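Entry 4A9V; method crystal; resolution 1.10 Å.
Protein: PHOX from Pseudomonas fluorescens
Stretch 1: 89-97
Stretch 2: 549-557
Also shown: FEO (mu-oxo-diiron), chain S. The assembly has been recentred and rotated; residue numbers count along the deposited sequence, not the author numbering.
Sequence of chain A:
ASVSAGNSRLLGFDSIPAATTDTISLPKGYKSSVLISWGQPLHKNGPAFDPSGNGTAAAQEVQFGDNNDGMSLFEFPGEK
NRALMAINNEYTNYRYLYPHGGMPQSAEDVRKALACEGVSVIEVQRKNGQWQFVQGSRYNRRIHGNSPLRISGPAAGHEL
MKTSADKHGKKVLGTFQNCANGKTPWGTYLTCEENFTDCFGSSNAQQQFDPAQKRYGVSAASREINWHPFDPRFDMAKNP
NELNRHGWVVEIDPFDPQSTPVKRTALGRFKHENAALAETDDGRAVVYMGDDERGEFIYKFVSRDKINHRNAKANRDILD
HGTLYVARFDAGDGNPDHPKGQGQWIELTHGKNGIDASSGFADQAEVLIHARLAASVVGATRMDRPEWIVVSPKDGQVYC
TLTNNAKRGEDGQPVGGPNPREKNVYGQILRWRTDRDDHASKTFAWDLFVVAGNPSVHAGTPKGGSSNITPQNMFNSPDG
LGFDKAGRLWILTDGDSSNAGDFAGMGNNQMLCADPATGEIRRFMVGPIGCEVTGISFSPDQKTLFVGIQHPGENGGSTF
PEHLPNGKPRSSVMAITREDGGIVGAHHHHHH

Stretch 1 89-97: NEYTNYRYL
Stretch 2 (549-557) IQHPGENGG

Stretch 1 leaves an extended conformation at Asn 89 (phi/psi -126/105), bends at Glu 90 (-81/-46), runs extended through Tyr 91, Thr 92 and Asn 93, and enters a helix at Tyr 94. Asn 93 occupies the N-cap position; its carbonyl O accepts from the N atoms of Tyr 96 and Leu 97, both at 2.9 Å. Stretch 2 finishes a strand at Ile 549 and Gln 550, then folds through two overlapping turns. The first, type II from His 551 to Glu 554, has Pro 552 at -55/137 and Gly 553 at 70/35. The second, type I from Gly 553 to Gly 556, is closed by Gly 556 N donating to Gly 553 O at 2.9 Å. Across the stretches, the CA atoms of Glu 90 and Gln 550 lie 9.2 Å apart and those of Asn 93 and Glu 554 7.2 Å, so side chains fill the gap. Between them they bury 393 Å², both sides summed, with Glu 90, Gln 550 and His 551 among the residues buried in the assembly.

At one end, Glu 90 (chi1 and chi2 both t) reaches the diiron group. A carboxylate suits this place because its two oxygens can serve different partners: Glu 90 OE2 binds FEO FE1 at 2.0 Å, while Glu 90 OE1 accepts a weak hydrogen bond from Gln 550 NE2 at 3.3 Å. Gln 550, also t,t, offers an amide with both donor and acceptor; water 1 lies 2.7 Å from both Glu 90 OE1 and Gln 550 OE1.

Tyr 91 (chi1 p) starts sideways, but its long ring carries Tyr 91 OH to 3.1 Å from His 551 CD2. Water 2 links Tyr 91 to Glu 554, lying 2.6 Å from Tyr 91 OH and donating to Glu 554 OE1 at 2.7 Å. His 551 (phi/psi 44/50, chi1 p, chi2 73°) points toward stretch 1, with His 551 CB packed 3.8 Å from Asn 93 OD1.

The shorter of the two direct hydrogen bonds between the stretches comes from Tyr 96 (chi1 m): Tyr 96 OH donates to Gly 553 O at 2.6 Å. The acceptor lies near the ring plane, so the phenol meets the turn at its edge, and the same carbonyl also receives Gly 556 N. Glycine suits 553 because phi is positive and a CB would sit a tight 3.3 Å from Tyr 96 OH.

Arg 95, an exposed residue (p, t, m, chi4 141°), spreads its guanidinium along the second turn. Arg 95 CD lies 3.6 Å from Glu 554 O, and Arg 95 NH2 lies 3.6 Å from Gly 556 CA, which covers one guanidinium face. Gly 556 (93/16) must be small: a CB would fall 2.7 Å from Arg 95 NH2 and jam against the preceding carbonyl.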

ATOM      1  N   ASN A  89       3.683  -8.858  -0.447  1.00  5.99           N
ATOM      2  CA  ASN A  89       3.398  -9.584  -1.675  1.00  6.62           C
ATOM      3  C   ASN A  89       1.894  -9.548  -1.896  1.00  6.19           C
ATOM      4  O   ASN A  89       1.137 -10.162  -1.141  1.00  7.01           O
ATOM      5  CB  ASN A  89       3.892 -11.029  -1.522  1.00  6.82           C
ATOM      6  CG  ASN A  89       5.387 -11.105  -1.324  1.00  7.78           C
ATOM      7  OD1 ASN A  89       5.872 -11.558  -0.286  1.00  8.93           O
ATOM      8  ND2 ASN A  89       6.135 -10.654  -2.327  1.00  7.96           N
ATOM      9  N   GLU A  90       1.447  -8.730  -2.840  1.00  6.24           N
ATOM     10  CA  GLU A  90       0.039  -8.336  -2.862  1.00  6.03           C
ATOM     11  C   GLU A  90      -0.881  -9.377  -3.500  1.00  6.71           C
ATOM     12  O   GLU A  90      -1.972  -9.631  -3.001  1.00  7.84           O
ATOM     13  CB  GLU A  90      -0.132  -6.986  -3.549  1.00  6.44           C
ATOM     14  CG  GLU A  90      -1.532  -6.419  -3.355  1.00  7.03           C
ATOM     15  CD  GLU A  90      -1.770  -5.121  -4.092  1.00  7.25           C
ATOM     16  OE1 GLU A  90      -1.369  -5.025  -5.269  1.00  8.70           O
ATOM     17  OE2 GLU A  90      -2.431  -4.224  -3.507  1.00  8.61           O
ATOM     18  N   TYR A  91      -0.491  -9.917  -4.648  1.00  6.58           N
ATOM     19  CA  TYR A  91      -1.347 -10.846  -5.378  1.00  7.38           C
ATOM     20  C   TYR A  91      -0.474 -11.598  -6.361  1.00  7.29           C
ATOM     21  O   TYR A  91       0.757 -11.542  -6.262  1.00  8.11           O
ATOM     22  CB  TYR A  91      -2.541 -10.125  -6.042  1.00  7.88           C
ATOM     23  CG  TYR A  91      -2.208  -9.213  -7.201  1.00  7.78           C
ATOM     24  CD1 TYR A  91      -1.653  -7.955  -6.993  1.00  8.13           C
ATOM     25  CD2 TYR A  91      -2.561  -9.553  -8.494  1.00  8.39           C
ATOM     26  CE1 TYR A  91      -1.438  -7.079  -8.040  1.00  9.13           C
ATOM     27  CE2 TYR A  91      -2.340  -8.691  -9.552  1.00  9.27           C
ATOM     28  CZ  TYR A  91      -1.793  -7.447  -9.317  1.00  9.34           C
ATOM     29  OH  TYR A  91      -1.546  -6.571 -10.350  1.00 12.24           O
ATOM     30  N   THR A  92      -1.087 -12.381  -7.236  1.00  8.36           N
ATOM     31  CA  THR A  92      -0.308 -13.183  -8.165  1.00  8.47           C
ATOM     32  C   THR A  92      -0.903 -13.125  -9.559  1.00  8.64           C
ATOM     33  O   THR A  92      -2.029 -12.678  -9.755  1.00 11.55           O
ATOM     34  CB  THR A  92      -0.139 -14.639  -7.666  1.00 10.07           C
ATOM     35  OG1 THR A  92       0.756 -15.355  -8.531  1.00 10.37           O
ATOM     36  CG2 THR A  92      -1.474 -15.363  -7.610  1.00 10.74           C
ATOM     37  N   ASN A  93      -0.101 -13.531 -10.531  1.00 10.06           N
ATOM     38  CA  ASN A  93      -0.443 -13.413 -11.939  1.00  9.18           C
ATOM     39  C   ASN A  93      -0.617 -14.812 -12.515  1.00  9.50           C
ATOM     40  O   ASN A  93       0.369 -15.526 -12.716  1.00  9.13           O
ATOM     41  CB  ASN A  93       0.704 -12.707 -12.656  1.00  9.85           C
ATOM     42  CG  ASN A  93       1.133 -11.440 -11.936  1.00 10.53           C
ATOM     43  OD1 ASN A  93       0.335 -10.525 -11.748  1.00 10.53           O
ATOM     44  ND2 ASN A  93       2.377 -11.406 -11.475  1.00 10.16           N
ATOM     45  N   TYR A  94      -1.860 -15.268 -12.630  1.00  8.93           N
ATOM     46  CA  TYR A  94      -2.114 -16.657 -12.991  1.00  8.97           C
ATOM     47  C   TYR A  94      -1.442 -17.048 -14.316  1.00  9.27           C
ATOM     48  O   TYR A  94      -1.059 -18.200 -14.498  1.00  9.83           O
ATOM     49  CB  TYR A  94      -3.616 -16.940 -13.069  1.00  9.59           C
ATOM     50  CG  TYR A  94      -4.363 -16.857 -11.747  1.00  9.25           C
ATOM     51  CD1 TYR A  94      -3.714 -17.005 -10.530  1.00  9.49           C
ATOM     52  CD2 TYR A  94      -5.738 -16.696 -11.725  1.00  9.78           C
ATOM     53  CE1 TYR A  94      -4.418 -17.011  -9.336  1.00  9.83           C
ATOM     54  CE2 TYR A  94      -6.450 -16.721 -10.539  1.00 10.53           C
ATOM     55  CZ  TYR A  94      -5.788 -16.929  -9.351  1.00  9.07           C
ATOM     56  OH  TYR A  94      -6.456 -16.931  -8.146  1.00 10.45           O
ATOM     57  N   ARG A  95      -1.305 -16.102 -15.243  1.00  9.71           N
ATOM     58  CA  ARG A  95      -0.666 -16.421 -16.518  1.00 10.20           C
ATOM     59  C   ARG A  95       0.764 -16.906 -16.360  1.00  9.77           C
ATOM     60  O   ARG A  95       1.269 -17.627 -17.222  1.00 11.31           O
ATOM     61  CB  ARG A  95      -0.738 -15.246 -17.498  1.00 12.03           C
ATOM     62  CG  ARG A  95       0.190 -14.088 -17.193  1.00 12.53           C
ATOM     63  CD  ARG A  95      -0.056 -12.914 -18.130  1.00 14.23           C
ATOM     64  NE  ARG A  95       0.220 -13.268 -19.521  1.00 16.15           N
ATOM     65  CZ  ARG A  95      -0.506 -12.862 -20.558  1.00 18.99           C
ATOM     66  NH1 ARG A  95      -1.486 -11.986 -20.384  1.00 31.10           N
ATOM     67  NH2 ARG A  95      -0.141 -13.194 -21.785  1.00 21.12           N
ATOM     68  N   TYR A  96       1.409 -16.514 -15.264  1.00  8.89           N
ATOM     69  CA  TYR A  96       2.789 -16.903 -14.984  1.00  8.60           C
ATOM     70  C   TYR A  96       2.902 -17.913 -13.842  1.00  8.10           C
ATOM     71  O   TYR A  96       3.895 -18.627 -13.748  1.00  9.56           O
ATOM     72  CB  TYR A  96       3.655 -15.673 -14.699  1.00  9.33           C
ATOM     73  CG  TYR A  96       3.628 -14.649 -15.808  1.00  9.29           C
ATOM     74  CD1 TYR A  96       3.936 -15.003 -17.111  1.00  9.64           C
ATOM     75  CD2 TYR A  96       3.325 -13.321 -15.549  1.00 10.08           C
ATOM     76  CE1 TYR A  96       3.908 -14.073 -18.127  1.00  9.35           C
ATOM     77  CE2 TYR A  96       3.315 -12.377 -16.558  1.00 10.63           C
ATOM     78  CZ  TYR A  96       3.584 -12.767 -17.850  1.00 10.04           C
ATOM     79  OH  TYR A  96       3.535 -11.864 -18.886  1.00 10.97           O
ATOM     80  N   LEU A  97       1.924 -17.956 -12.949  1.00  8.90           N
ATOM     81  CA  LEU A  97       2.045 -18.752 -11.736  1.00  8.65           C
ATOM     82  C   LEU A  97       1.976 -20.253 -12.036  1.00  8.29           C
ATOM     83  O   LEU A  97       2.696 -21.048 -11.435  1.00  9.29           O
ATOM     84  CB  LEU A  97       0.955 -18.364 -10.735  1.00  9.62           C
ATOM     85  CG  LEU A  97       0.972 -19.136  -9.413  1.00  8.68           C
ATOM     86  CD1 LEU A  97       2.289 -18.940  -8.672  1.00  9.64           C
ATOM     87  CD2 LEU A  97      -0.205 -18.729  -8.541  1.00  9.61           C
ATOM     88  N   ILE A 549       9.220  -3.131  -8.582  1.00  6.63           N
ATOM     89  CA  ILE A 549       8.637  -3.239  -9.902  1.00  7.10           C
ATOM     90  C   ILE A 549       7.656  -4.405  -9.854  1.00  6.48           C
ATOM     91  O   ILE A 549       8.049  -5.562  -9.705  1.00  6.97           O
ATOM     92  CB  ILE A 549       9.730  -3.517 -10.953  1.00  7.57           C
ATOM     93  CG1 ILE A 549      10.765  -2.381 -10.986  1.00  9.17           C
ATOM     94  CG2 ILE A 549       9.106  -3.746 -12.319  1.00  8.52           C
ATOM     95  CD1 ILE A 549      10.203  -1.003 -11.274  1.00  8.88           C
ATOM     96  N   GLN A 550       6.374  -4.066  -9.844  1.00  6.52           N
ATOM     97  CA  GLN A 550       5.313  -5.025  -9.600  1.00  6.65           C
ATOM     98  C   GLN A 550       4.627  -5.413 -10.910  1.00  6.64           C
ATOM     99  O   GLN A 550       4.353  -4.565 -11.757  1.00  7.24           O
ATOM    100  CB  GLN A 550       4.290  -4.435  -8.616  1.00  6.81           C
ATOM    101  CG  GLN A 550       3.308  -5.452  -8.063  1.00  6.35           C
ATOM    102  CD  GLN A 550       2.128  -4.807  -7.376  1.00  7.07           C
ATOM    103  OE1 GLN A 550       1.479  -3.922  -7.938  1.00  8.36           O
ATOM    104  NE2 GLN A 550       1.814  -5.270  -6.170  1.00  7.24           N
ATOM    105  N   HIS A 551       4.336  -6.706 -11.030  1.00  6.96           N
ATOM    106  CA  HIS A 551       3.665  -7.293 -12.197  1.00  7.73           C
ATOM    107  C   HIS A 551       4.170  -6.803 -13.532  1.00  8.36           C
ATOM    108  O   HIS A 551       3.382  -6.533 -14.431  1.00  8.71           O
ATOM    109  CB  HIS A 551       2.133  -7.179 -12.102  1.00  8.30           C
ATOM    110  CG  HIS A 551       1.606  -5.755 -12.058  1.00  8.42           C
ATOM    111  ND1 HIS A 551       1.586  -4.938 -13.135  1.00  8.36           N
ATOM    112  CD2 HIS A 551       1.010  -5.045 -11.021  1.00  8.58           C
ATOM    113  CE1 HIS A 551       1.019  -3.767 -12.796  1.00  8.94           C
ATOM    114  NE2 HIS A 551       0.661  -3.837 -11.507  1.00  9.07           N
ATOM    115  N   PRO A 552       5.496  -6.815 -13.742  1.00  8.04           N
ATOM    116  CA  PRO A 552       5.946  -6.576 -15.107  1.00  8.95           C
ATOM    117  C   PRO A 552       5.306  -7.559 -16.078  1.00  8.65           C
ATOM    118  O   PRO A 552       5.173  -8.744 -15.772  1.00  9.18           O
ATOM    119  CB  PRO A 552       7.463  -6.786 -15.022  1.00  9.08           C
ATOM    120  CG  PRO A 552       7.643  -7.709 -13.873  1.00  8.68           C
ATOM    121  CD  PRO A 552       6.580  -7.330 -12.885  1.00  8.29           C
ATOM    122  N   GLY A 553       4.867  -7.064 -17.228  1.00  9.31           N
ATOM    123  CA  GLY A 553       4.263  -7.929 -18.227  1.00  9.56           C
ATOM    124  C   GLY A 553       2.900  -8.473 -17.825  1.00 10.57           C
ATOM    125  O   GLY A 553       2.505  -9.538 -18.284  1.00 10.79           O
ATOM    126  N   GLU A 554       2.106  -7.680 -17.110  1.00 10.35           N
ATOM    127  CA  GLU A 554       0.774  -8.135 -16.717  1.00 11.88           C
ATOM    128  C   GLU A 554      -0.109  -8.503 -17.912  1.00 12.53           C
ATOM    129  O   GLU A 554      -0.931  -9.409 -17.811  1.00 14.20           O
ATOM    130  CB  GLU A 554       0.077  -7.106 -15.821  1.00 11.93           C
ATOM    131  CG  GLU A 554      -0.330  -5.826 -16.529  1.00 13.21           C
ATOM    132  CD  GLU A 554      -1.062  -4.847 -15.621  1.00 14.72           C
ATOM    133  OE1 GLU A 554      -1.455  -5.222 -14.490  1.00 15.06           O
ATOM    134  OE2 GLU A 554      -1.267  -3.697 -16.061  1.00 16.96           O
ATOM    135  N   ASN A 555       0.151  -7.882 -19.063  1.00 13.31           N
ATOM    136  CA  ASN A 555      -0.582  -8.194 -20.291  1.00 15.03           C
ATOM    137  C   ASN A 555       0.287  -8.862 -21.354  1.00 15.92           C
ATOM    138  O   ASN A 555      -0.072  -8.887 -22.528  1.00 19.27           O
ATOM    139  CB  ASN A 555      -1.204  -6.922 -20.867  1.00 18.98           C
ATOM    140  CG  ASN A 555      -2.284  -6.349 -19.975  1.00 21.18           C
ATOM    141  OD1 ASN A 555      -3.027  -7.095 -19.339  1.00 24.01           O
ATOM    142  ND2 ASN A 555      -2.248  -5.038 -19.778  1.00 27.53           N
ATOM    143  N   GLY A 556       1.401  -9.447 -20.933  1.00 14.82           N
ATOM    144  CA  GLY A 556       2.154 -10.376 -21.766  1.00 18.81           C
ATOM    145  C   GLY A 556       3.282  -9.755 -22.576  1.00 21.67           C
ATOM    146  O   GLY A 556       3.811 -10.394 -23.489  1.00 20.01           O
ATOM    147  N   GLY A 557       3.700  -8.542 -22.226  1.00 16.34           N
ATOM    148  CA  GLY A 557       4.688  -7.829 -23.045  1.00 16.64           C
ATOM    149  C   GLY A 557       6.057  -7.548 -22.420  1.00 14.74           C
ATOM    150  O   GLY A 557       6.792  -6.684 -22.904  1.00 14.55           O
TER
HETATM  151 FE1  FEO S1594      -2.768  -2.208  -3.666  1.00  7.69          FE
HETATM  152 FE2  FEO S1594      -4.531   0.783  -3.760  1.00  7.08          FE
HETATM  153  O   FEO S1594      -3.134  -0.414  -4.344  1.00  7.92           O
HETATM  154  O   HOH W   1      -1.075  -3.233  -7.273  1.00  9.07           O
HETATM  155  O   HOH W   2      -2.102  -7.235 -12.836  1.00 15.19           O
HETATM  156  O   HOH W   3      -0.895  -1.935  -4.706  1.00  8.23           O
HETATM  157  O   HOH W   4      -3.713  -2.693  -5.673  1.00 13.70           O